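Local coordinates for protein acetyltransferase, GNAT family (Streptococcus pneumoniae, PDB 2I79) that probably transfers the acetyl group of bound acetyl coenzyme A to an amino group of its substrate, as GNAT-family N-acetyltransferases do, at residues Val19-Asn23 with Gly38-Ser43; Ser56-Ile60 with Trp114-Ile120; Phe144-Gln150 with Asp163-Lys169. All blocks are in the same frame, centred on the assembly; numbering follows the deposited sequence.

Contact 1 of 3, residues Val19-Asn23 with Gly38-Ser43; sequences VAFLN and GILLTS
I39 and V19 carry this joint between helix 15-26 and the loop that follows it, a worked example of a loop held by branched side chains. The apolar contacts are shared between the two arms of I39. Its CD1 meets CD1 of L22 at 3.9 Å, and its CG2 lies 3.9 Å from CG1 of V19. With CG1 trans to the backbone N (chi1 -165°), the long arm runs to L22, and CG2 is left facing V19 and the side chain of N23.

A second group pairs methyls with backbone oxygens: both branches of V19 rest against the chain leading into helix 43-55, CG1 at 3.5 Å from L41 O and CG2 at 3.8 Å from T42 O. From that helix, M46 packs on V19, L22 and L41.

Two polar groups bond outside the two segments. T42 is the N-cap of helix 43-55, its OG1 bonded to the N of E45, and G38 O accepts a hydrogen bond from R81 of the second subunit. G38 has phi 82°, a backbone shape suited to glycine.

The chemistry implies a joint carried largely by apolar fit, while T42 and G38 bond to the next helix and the partner subunit.

Contact 2 of 3, residues Ser56-Ile60 with Trp114-Ile120; sequences SDNQI and WAQASGI
I60 lays its CD1 methyl over one face of the W114 indole, 3.3 Å from the centroid of the five-membered ring and only 12° off the normal, a close CH-pi contact. Its CG2 branch follows the same ring system outward, reaching CE3 of W114 at 3.7 Å. The opposite face of the indole meets CB of S118, displaced toward the rim. At the far end of the six-membered ring the partners are backbone atoms of the loop: the O of Q59 approaches CH2 of W114 obliquely at 3.2 Å, and the carbonyl carbon of N58 lies at the edge, in the ring plane. Beyond the indole, I120 closes the contact, its CG2 against CB of N58 at 3.9 Å and its CD1 crossing the D57 carboxylate, 3.2 Å from OD1.

A second shell places these groups. W114 has CG fully trans to its backbone N (chi1 -180°), which carries the ring off the helix and across to the loop. S118 OG holds the turn after the helix. It donates to A115 O at 2.8 Å; it also accepts from the N of I120 at 3.2 Å along a nearly straight line (167°), and this second bond makes an ST turn that brings I120 round to the loop. The N of L121 bonds to it as well. On the loop side, N58 ND2 is bonded to R85 O, and I60 pairs by backbone bonds with I76, whose side chain touches both I60 and W114.

The arrangement belongs to a beta-alpha-beta crossover: helix 103-117 connects the parallel neighbouring strands 87-94 and 123-129, as in the GNAT fold, and here its C-terminal end is packed on the loop that opens strand 60-66.

Contact 3 of 3, residues Phe144-Gln150 with Asp163-Lys169; sequences FVIEGSQ and DVYLMGK
F144 and K169 make the tight end of this antiparallel hairpin. CB of K169 stands over the centre of the F144 ring, 3.7 Å from the centroid and 5° off the normal; the two side chains cross at about a right angle, and K169 ends with NZ bonded to H142 O. M167 bends at chi3 (65°), which brings its CE back to CB of F144 at 3.9 Å, and Y139 meets the F144 ring edge-to-face, so the aromatic is enclosed where the hairpin lies against helix 133-141. V145 and G168 form a hydrogen-bonded pair with both bonds 3.0 Å from N to O.

The looser part is a beta bulge, with E147 and G148 together opposite L166. E147 N gives a straight bond to L166 O (2.8 Å), but L166 N approaches G148 O from above the carbonyl plane, 54° out of it. Regular pairing returns at S149 with Y165 and continues at Q150 with V164.

The more exposed residues are V145 on one face and I146 and S149 on the other. I146 is nonetheless closely packed on Y165, its CD1 3.9 Å above the ring centre and its CG2 3.4 Å from CD1 of Y165, while G148 O lies at the ring edge.

On the face of V145, Q150 and L166, the second subunit packs its own L166 on this one. The E147 carboxylate passes over G168; OE2 makes a salt bridge with R123, and OE1 accepts from Q150 NE2 of the second subunit, partners that would probably stabilise its charge. The chemistry implies that strand 145-156, outermost in its own chain, is bonded by backbone to strand 160-170 on one side and, through E147 and S149, to the second subunit, with L166 and the E147-Q150 link adding side-chain contacts.

All three contacts are partly buried, yet their chemistry follows their place in the fold. Contacts 1 and 2 lie at the two ends of helix 43-55, one in the loop entering it and one in the loop leaving it; contact 1 rests on aliphatic branches, contact 2 on an indole ringed by aliphatic and backbone atoms, and no clear hydrogen bond joins the segments of either. Contact 3 joins two neighbouring strands, so backbone bonds dominate, and buries 831 Å², against 307 and 338 Å² for the others. Contacts 1 and 3 fall on opposite sides of the chain's centre, though each touches the second subunit, which contact 2 does not. Contacts 2 and 3 come within about 5 Å (nearest atoms).

Contact 1 of 3, residues Val19-Asn23 with Gly38-Ser43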
loop_
_atom_site.group_PDB
_atom_site.type_symbol
_atom_site.label_atom_id
_atom_site.label_comp_id
_atom_site.label_asym_id
_atom_site.label_seq_id
_atom_site.Cartn_x
_atom_site.Cartn_y
_atom_site.Cartn_z
ATOM N N VAL A 19 -13.632 -4.939 -16.494
ATOM C CA VAL A 19 -12.367 -4.643 -17.173
ATOM C C VAL A 19 -12.586 -3.503 -18.169
ATOM O O VAL A 19 -11.800 -2.563 -18.254
ATOM C CB VAL A 19 -11.725 -5.902 -17.891
ATOM C CG1 VAL A 19 -10.584 -5.461 -18.866
ATOM C CG2 VAL A 19 -11.186 -6.916 -16.898
ATOM N N ALA A 20 -13.683 -3.587 -18.917
ATOM C CA ALA A 20 -14.017 -2.593 -19.931
ATOM C C ALA A 20 -14.186 -1.193 -19.319
ATOM O O ALA A 20 -13.631 -0.174 -19.815
ATOM C CB ALA A 20 -15.278 -3.027 -20.661
ATOM N N PHE A 21 -14.945 -1.138 -18.220
ATOM C CA PHE A 21 -15.172 0.114 -17.505
ATOM C C PHE A 21 -13.872 0.699 -16.954
ATOM O O PHE A 21 -13.636 1.920 -17.014
ATOM C CB PHE A 21 -16.174 -0.110 -16.369
ATOM C CG PHE A 21 -16.349 1.089 -15.498
ATOM C CD1 PHE A 21 -17.028 2.219 -15.975
ATOM C CD2 PHE A 21 -15.795 1.130 -14.236
ATOM C CE1 PHE A 21 -17.158 3.328 -15.190
ATOM C CE2 PHE A 21 -15.923 2.265 -13.457
ATOM C CZ PHE A 21 -16.609 3.348 -13.937
ATOM N N LEU A 22 -13.006 -0.155 -16.409
ATOM C CA LEU A 22 -11.791 0.373 -15.785
ATOM C C LEU A 22 -10.842 0.890 -16.855
ATOM O O LEU A 22 -10.181 1.867 -16.659
ATOM C CB LEU A 22 -11.140 -0.656 -14.875
ATOM C CG LEU A 22 -11.900 -0.890 -13.560
ATOM C CD1 LEU A 22 -11.549 -2.246 -12.952
ATOM C CD2 LEU A 22 -11.632 0.268 -12.552
ATOM N N ASN A 23 -10.824 0.243 -18.007
ATOM C CA ASN A 23 -10.054 0.738 -19.151
ATOM C C ASN A 23 -10.602 2.071 -19.656
ATOM O O ASN A 23 -9.829 2.984 -20.000
ATOM C CB ASN A 23 -10.046 -0.294 -20.284
ATOM C CG ASN A 23 -9.039 -1.404 -20.068
ATOM O OD1 ASN A 23 -9.242 -2.571 -20.481
ATOM N ND2 ASN A 23 -7.943 -1.056 -19.444
ATOM N N GLY A 38 -4.057 1.374 -19.157
ATOM C CA GLY A 38 -5.252 0.695 -18.711
ATOM C C GLY A 38 -5.041 -0.213 -17.519
ATOM O O GLY A 38 -4.016 -0.174 -16.863
ATOM N N ILE A 39 -6.038 -1.043 -17.249
ATOM C CA ILE A 39 -6.077 -1.855 -16.046
ATOM C C ILE A 39 -5.093 -3.041 -16.075
ATOM O O ILE A 39 -4.723 -3.553 -15.019
ATOM C CB ILE A 39 -7.536 -2.307 -15.753
ATOM C CG1 ILE A 39 -7.680 -2.848 -14.317
ATOM C CG2 ILE A 39 -8.019 -3.296 -16.799
ATOM C CD1 ILE A 39 -7.672 -1.738 -13.228
ATOM N N LEU A 40 -4.668 -3.466 -17.264
ATOM C CA LEU A 40 -3.608 -4.481 -17.407
ATOM C C LEU A 40 -4.016 -5.909 -16.915
ATOM O O LEU A 40 -3.168 -6.731 -16.531
ATOM C CB LEU A 40 -2.318 -3.996 -16.736
ATOM C CG LEU A 40 -1.787 -2.686 -17.326
ATOM C CD1 LEU A 40 -0.722 -2.075 -16.436
ATOM C CD2 LEU A 40 -1.277 -2.890 -18.763
ATOM N N LEU A 41 -5.319 -6.176 -16.946
ATOM C CA LEU A 41 -5.898 -7.433 -16.499
ATOM C C LEU A 41 -6.850 -7.907 -17.574
ATOM O O LEU A 41 -7.662 -7.135 -18.071
ATOM C CB LEU A 41 -6.676 -7.236 -15.199
ATOM C CG LEU A 41 -5.954 -7.119 -13.861
ATOM C CD1 LEU A 41 -6.981 -6.946 -12.739
ATOM C CD2 LEU A 41 -5.082 -8.323 -13.575
ATOM N N THR A 42 -6.746 -9.177 -17.943
ATOM C CA THR A 42 -7.695 -9.803 -18.852
ATOM C C THR A 42 -9.010 -10.079 -18.092
ATOM O O THR A 42 -9.026 -10.088 -16.854
ATOM C CB THR A 42 -7.157 -11.174 -19.328
ATOM O OG1 THR A 42 -7.049 -12.010 -18.178
ATOM C CG2 THR A 42 -5.808 -11.026 -19.982
ATOM N N SER A 43 -10.084 -10.351 -18.827
ATOM C CA SER A 43 -11.365 -10.697 -18.202
ATOM C C SER A 43 -11.203 -11.893 -17.264
ATOM O O SER A 43 -11.824 -11.958 -16.195
ATOM C CB SER A 43 -12.434 -11.006 -19.255
ATOM O OG SER A 43 -12.777 -9.847 -20.001
#

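Contact 2 of 3, residues Ser56-Ile60 with Trp114-Ile120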
loop_
_atom_site.group_PDB
_atom_site.type_symbol
_atom_site.label_atom_id
_atom_site.label_comp_id
_atom_site.label_asym_id
_atom_site.label_seq_id
_atom_site.Cartn_x
_atom_site.Cartn_y
_atom_site.Cartn_z
ATOM N N SER A 56 -13.795 -12.805 0.722
ATOM C CA SER A 56 -12.987 -12.203 1.789
ATOM C C SER A 56 -13.923 -11.401 2.676
ATOM O O SER A 56 -14.827 -10.719 2.180
ATOM C CB SER A 56 -11.927 -11.279 1.159
ATOM O OG SER A 56 -11.271 -10.470 2.115
ATOM N N ASP A 57 -13.719 -11.453 3.982
ATOM C CA ASP A 57 -14.654 -10.793 4.882
ATOM C C ASP A 57 -14.291 -9.335 5.206
ATOM O O ASP A 57 -15.066 -8.648 5.835
ATOM C CB ASP A 57 -14.878 -11.617 6.165
ATOM C CG ASP A 57 -13.586 -12.115 6.786
ATOM O OD1 ASP A 57 -12.532 -11.431 6.642
ATOM O OD2 ASP A 57 -13.626 -13.210 7.422
ATOM N N ASN A 58 -13.113 -8.878 4.792
ATOM C CA ASN A 58 -12.691 -7.502 5.051
ATOM C C ASN A 58 -12.399 -6.730 3.751
ATOM O O ASN A 58 -11.835 -5.640 3.767
ATOM C CB ASN A 58 -11.516 -7.458 6.057
ATOM C CG ASN A 58 -10.168 -7.926 5.472
ATOM O OD1 ASN A 58 -10.088 -8.586 4.442
ATOM N ND2 ASN A 58 -9.106 -7.601 6.171
ATOM N N GLN A 59 -12.818 -7.299 2.627
ATOM C CA GLN A 59 -12.694 -6.641 1.363
ATOM C C GLN A 59 -14.029 -6.676 0.609
ATOM O O GLN A 59 -14.884 -7.521 0.895
ATOM C CB GLN A 59 -11.591 -7.294 0.542
ATOM C CG GLN A 59 -10.208 -7.269 1.194
ATOM C CD GLN A 59 -9.165 -7.951 0.347
ATOM O OE1 GLN A 59 -9.098 -9.191 0.293
ATOM N NE2 GLN A 59 -8.345 -7.169 -0.322
ATOM N N ILE A 60 -14.201 -5.750 -0.342
ATOM C CA ILE A 60 -15.396 -5.703 -1.184
ATOM C C ILE A 60 -15.221 -4.848 -2.433
ATOM O O ILE A 60 -14.516 -3.839 -2.417
ATOM C CB ILE A 60 -16.628 -5.194 -0.390
ATOM C CG1 ILE A 60 -17.929 -5.532 -1.140
ATOM C CG2 ILE A 60 -16.540 -3.719 -0.132
ATOM C CD1 ILE A 60 -19.143 -5.723 -0.215
ATOM N N TRP A 114 -21.152 -0.977 4.572
ATOM C CA TRP A 114 -20.646 -2.341 4.544
ATOM C C TRP A 114 -19.454 -2.463 5.508
ATOM O O TRP A 114 -19.372 -3.413 6.287
ATOM C CB TRP A 114 -20.253 -2.773 3.120
ATOM C CG TRP A 114 -19.734 -4.188 3.072
ATOM C CD1 TRP A 114 -20.470 -5.325 2.894
ATOM C CD2 TRP A 114 -18.377 -4.622 3.271
ATOM N NE1 TRP A 114 -19.664 -6.429 2.962
ATOM C CE2 TRP A 114 -18.376 -6.028 3.196
ATOM C CE3 TRP A 114 -17.166 -3.959 3.510
ATOM C CZ2 TRP A 114 -17.211 -6.778 3.324
ATOM C CZ3 TRP A 114 -16.022 -4.705 3.647
ATOM C CH2 TRP A 114 -16.051 -6.099 3.556
ATOM N N ALA A 115 -18.547 -1.490 5.474
ATOM C CA ALA A 115 -17.342 -1.562 6.278
ATOM C C ALA A 115 -17.708 -1.602 7.760
ATOM O O ALA A 115 -17.159 -2.388 8.518
ATOM C CB ALA A 115 -16.418 -0.391 5.965
ATOM N N GLN A 116 -18.653 -0.753 8.147
ATOM C CA GLN A 116 -19.223 -0.746 9.499
ATOM C C GLN A 116 -19.818 -2.100 9.904
ATOM O O GLN A 116 -19.549 -2.605 10.998
ATOM C CB GLN A 116 -20.290 0.365 9.617
ATOM C CG GLN A 116 -19.707 1.785 9.615
ATOM C CD GLN A 116 -20.740 2.899 9.408
ATOM O OE1 GLN A 116 -21.862 2.669 8.939
ATOM N NE2 GLN A 116 -20.351 4.119 9.740
ATOM N N ALA A 117 -20.596 -2.711 9.023
ATOM C CA ALA A 117 -21.268 -3.953 9.364
ATOM C C ALA A 117 -20.314 -5.162 9.440
ATOM O O ALA A 117 -20.601 -6.138 10.144
ATOM C CB ALA A 117 -22.399 -4.215 8.384
ATOM N N SER A 118 -19.182 -5.097 8.737
ATOM C CA SER A 118 -18.274 -6.241 8.597
ATOM C C SER A 118 -17.751 -6.794 9.924
ATOM O O SER A 118 -17.404 -7.982 10.012
ATOM C CB SER A 118 -17.084 -5.882 7.703
ATOM O OG SER A 118 -16.166 -5.052 8.393
ATOM N N GLY A 119 -17.653 -5.937 10.937
ATOM C CA GLY A 119 -17.132 -6.347 12.238
ATOM C C GLY A 119 -15.620 -6.499 12.286
ATOM O O GLY A 119 -15.072 -6.882 13.315
ATOM N N ILE A 120 -14.944 -6.181 11.182
ATOM C CA ILE A 120 -13.490 -6.362 11.063
ATOM C C ILE A 120 -12.828 -5.012 10.776
ATOM O O ILE A 120 -11.844 -4.646 11.415
ATOM C CB ILE A 120 -13.136 -7.367 9.949
ATOM C CG1 ILE A 120 -13.943 -8.668 10.126
ATOM C CG2 ILE A 120 -11.607 -7.678 9.935
ATOM C CD1 ILE A 120 -13.988 -9.590 8.888
#

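Contact 3 of 3, residues Phe144-Gln150 with Asp163-Lys169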
loop_
_atom_site.group_PDB
_atom_site.type_symbol
_atom_site.label_atom_id
_atom_site.label_comp_id
_atom_site.label_asym_id
_atom_site.label_seq_id
_atom_site.Cartn_x
_atom_site.Cartn_y
_atom_site.Cartn_z
ATOM N N PHE A 144 -14.164 11.708 6.169
ATOM C CA PHE A 144 -12.732 11.517 6.034
ATOM C C PHE A 144 -12.003 12.815 6.351
ATOM O O PHE A 144 -12.385 13.856 5.875
ATOM C CB PHE A 144 -12.379 11.080 4.618
ATOM C CG PHE A 144 -12.682 9.635 4.336
ATOM C CD1 PHE A 144 -11.666 8.681 4.315
ATOM C CD2 PHE A 144 -13.982 9.230 4.082
ATOM C CE1 PHE A 144 -11.939 7.366 4.051
ATOM C CE2 PHE A 144 -14.261 7.920 3.844
ATOM C CZ PHE A 144 -13.229 6.972 3.820
ATOM N N VAL A 145 -10.911 12.729 7.103
ATOM C CA VAL A 145 -10.114 13.901 7.443
ATOM C C VAL A 145 -8.715 13.761 6.833
ATOM O O VAL A 145 -8.242 12.642 6.600
ATOM C CB VAL A 145 -10.032 14.040 8.958
ATOM C CG1 VAL A 145 -11.465 14.115 9.548
ATOM C CG2 VAL A 145 -9.267 12.890 9.555
ATOM N N ILE A 146 -8.074 14.884 6.568
ATOM C CA ILE A 146 -6.725 14.901 6.042
ATOM C C ILE A 146 -5.749 14.690 7.201
ATOM O O ILE A 146 -5.752 15.426 8.170
ATOM C CB ILE A 146 -6.410 16.216 5.259
ATOM C CG1 ILE A 146 -7.297 16.279 4.009
ATOM C CG2 ILE A 146 -4.935 16.274 4.896
ATOM C CD1 ILE A 146 -7.445 17.605 3.398
ATOM N N GLU A 147 -4.929 13.665 7.079
ATOM C CA GLU A 147 -4.017 13.235 8.131
ATOM C C GLU A 147 -2.575 13.544 7.808
ATOM O O GLU A 147 -1.682 13.220 8.591
ATOM C CB GLU A 147 -4.157 11.717 8.294
ATOM C CG GLU A 147 -5.527 11.355 8.819
ATOM C CD GLU A 147 -5.865 9.899 8.671
ATOM O OE1 GLU A 147 -5.396 9.262 7.691
ATOM O OE2 GLU A 147 -6.605 9.396 9.554
ATOM N N GLY A 148 -2.342 14.127 6.639
ATOM C CA GLY A 148 -0.987 14.331 6.166
ATOM C C GLY A 148 -0.922 14.635 4.688
ATOM O O GLY A 148 -1.930 14.611 3.984
ATOM N N SER A 149 0.284 14.912 4.218
ATOM C CA SER A 149 0.505 15.107 2.795
ATOM C C SER A 149 1.923 14.717 2.449
ATOM O O SER A 149 2.827 14.767 3.314
ATOM C CB SER A 149 0.195 16.543 2.365
ATOM O OG SER A 149 1.208 17.420 2.765
ATOM N N GLN A 150 2.085 14.260 1.201
ATOM C CA GLN A 150 3.310 13.626 0.730
ATOM C C GLN A 150 3.716 14.241 -0.618
ATOM O O GLN A 150 2.976 14.243 -1.609
ATOM C CB GLN A 150 3.146 12.089 0.654
ATOM C CG GLN A 150 3.019 11.461 2.062
ATOM C CD GLN A 150 2.827 9.981 2.085
ATOM O OE1 GLN A 150 2.188 9.425 1.218
ATOM N NE2 GLN A 150 3.384 9.322 3.095
ATOM N N ASP A 163 1.864 16.507 -5.173
ATOM C CA ASP A 163 1.546 16.077 -3.814
ATOM C C ASP A 163 0.214 15.346 -3.720
ATOM O O ASP A 163 -0.732 15.595 -4.491
ATOM C CB ASP A 163 1.461 17.281 -2.844
ATOM C CG ASP A 163 2.809 17.980 -2.612
ATOM O OD1 ASP A 163 3.584 18.172 -3.558
ATOM O OD2 ASP A 163 3.092 18.371 -1.463
ATOM N N VAL A 164 0.145 14.496 -2.703
ATOM C CA VAL A 164 -1.068 13.787 -2.301
ATOM C C VAL A 164 -1.419 14.062 -0.833
ATOM O O VAL A 164 -0.551 14.293 -0.018
ATOM C CB VAL A 164 -0.958 12.272 -2.550
ATOM C CG1 VAL A 164 -0.757 12.009 -4.044
ATOM C CG2 VAL A 164 0.169 11.585 -1.716
ATOM N N TYR A 165 -2.708 14.034 -0.521
ATOM C CA TYR A 165 -3.176 13.982 0.845
ATOM C C TYR A 165 -3.335 12.528 1.240
ATOM O O TYR A 165 -3.776 11.701 0.461
ATOM C CB TYR A 165 -4.532 14.689 1.000
ATOM C CG TYR A 165 -4.464 16.228 0.963
ATOM C CD1 TYR A 165 -3.580 16.932 1.804
ATOM C CD2 TYR A 165 -5.300 16.963 0.123
ATOM C CE1 TYR A 165 -3.522 18.338 1.787
ATOM C CE2 TYR A 165 -5.269 18.357 0.097
ATOM C CZ TYR A 165 -4.363 19.046 0.936
ATOM O OH TYR A 165 -4.303 20.429 0.934
ATOM N N LEU A 166 -2.958 12.243 2.469
ATOM C CA LEU A 166 -3.393 11.059 3.202
ATOM C C LEU A 166 -4.724 11.357 3.886
ATOM O O LEU A 166 -4.822 12.344 4.641
ATOM C CB LEU A 166 -2.374 10.782 4.311
ATOM C CG LEU A 166 -0.911 10.568 3.935
ATOM C CD1 LEU A 166 -0.046 10.699 5.227
ATOM C CD2 LEU A 166 -0.791 9.202 3.274
ATOM N N MET A 167 -5.749 10.552 3.607
ATOM C CA MET A 167 -7.079 10.788 4.181
ATOM C C MET A 167 -7.588 9.521 4.891
ATOM O O MET A 167 -7.357 8.385 4.432
ATOM C CB MET A 167 -8.069 11.180 3.092
ATOM C CG MET A 167 -7.707 12.441 2.263
ATOM S SD MET A 167 -9.092 13.146 1.341
ATOM C CE MET A 167 -10.108 13.651 2.715
ATOM N N GLY A 168 -8.287 9.707 6.005
ATOM C CA GLY A 168 -8.726 8.569 6.818
ATOM C C GLY A 168 -10.032 8.764 7.557
ATOM O O GLY A 168 -10.431 9.888 7.794
ATOM N N LYS A 169 -10.694 7.648 7.893
ATOM C CA LYS A 169 -11.935 7.628 8.664
ATOM C C LYS A 169 -11.980 6.425 9.599
ATOM O O LYS A 169 -11.711 5.280 9.168
ATOM C CB LYS A 169 -13.125 7.582 7.718
ATOM C CG LYS A 169 -14.483 7.682 8.414
ATOM C CD LYS A 169 -15.609 7.281 7.487
ATOM C CE LYS A 169 -16.950 7.327 8.198
ATOM N NZ LYS A 169 -17.437 8.716 8.380
#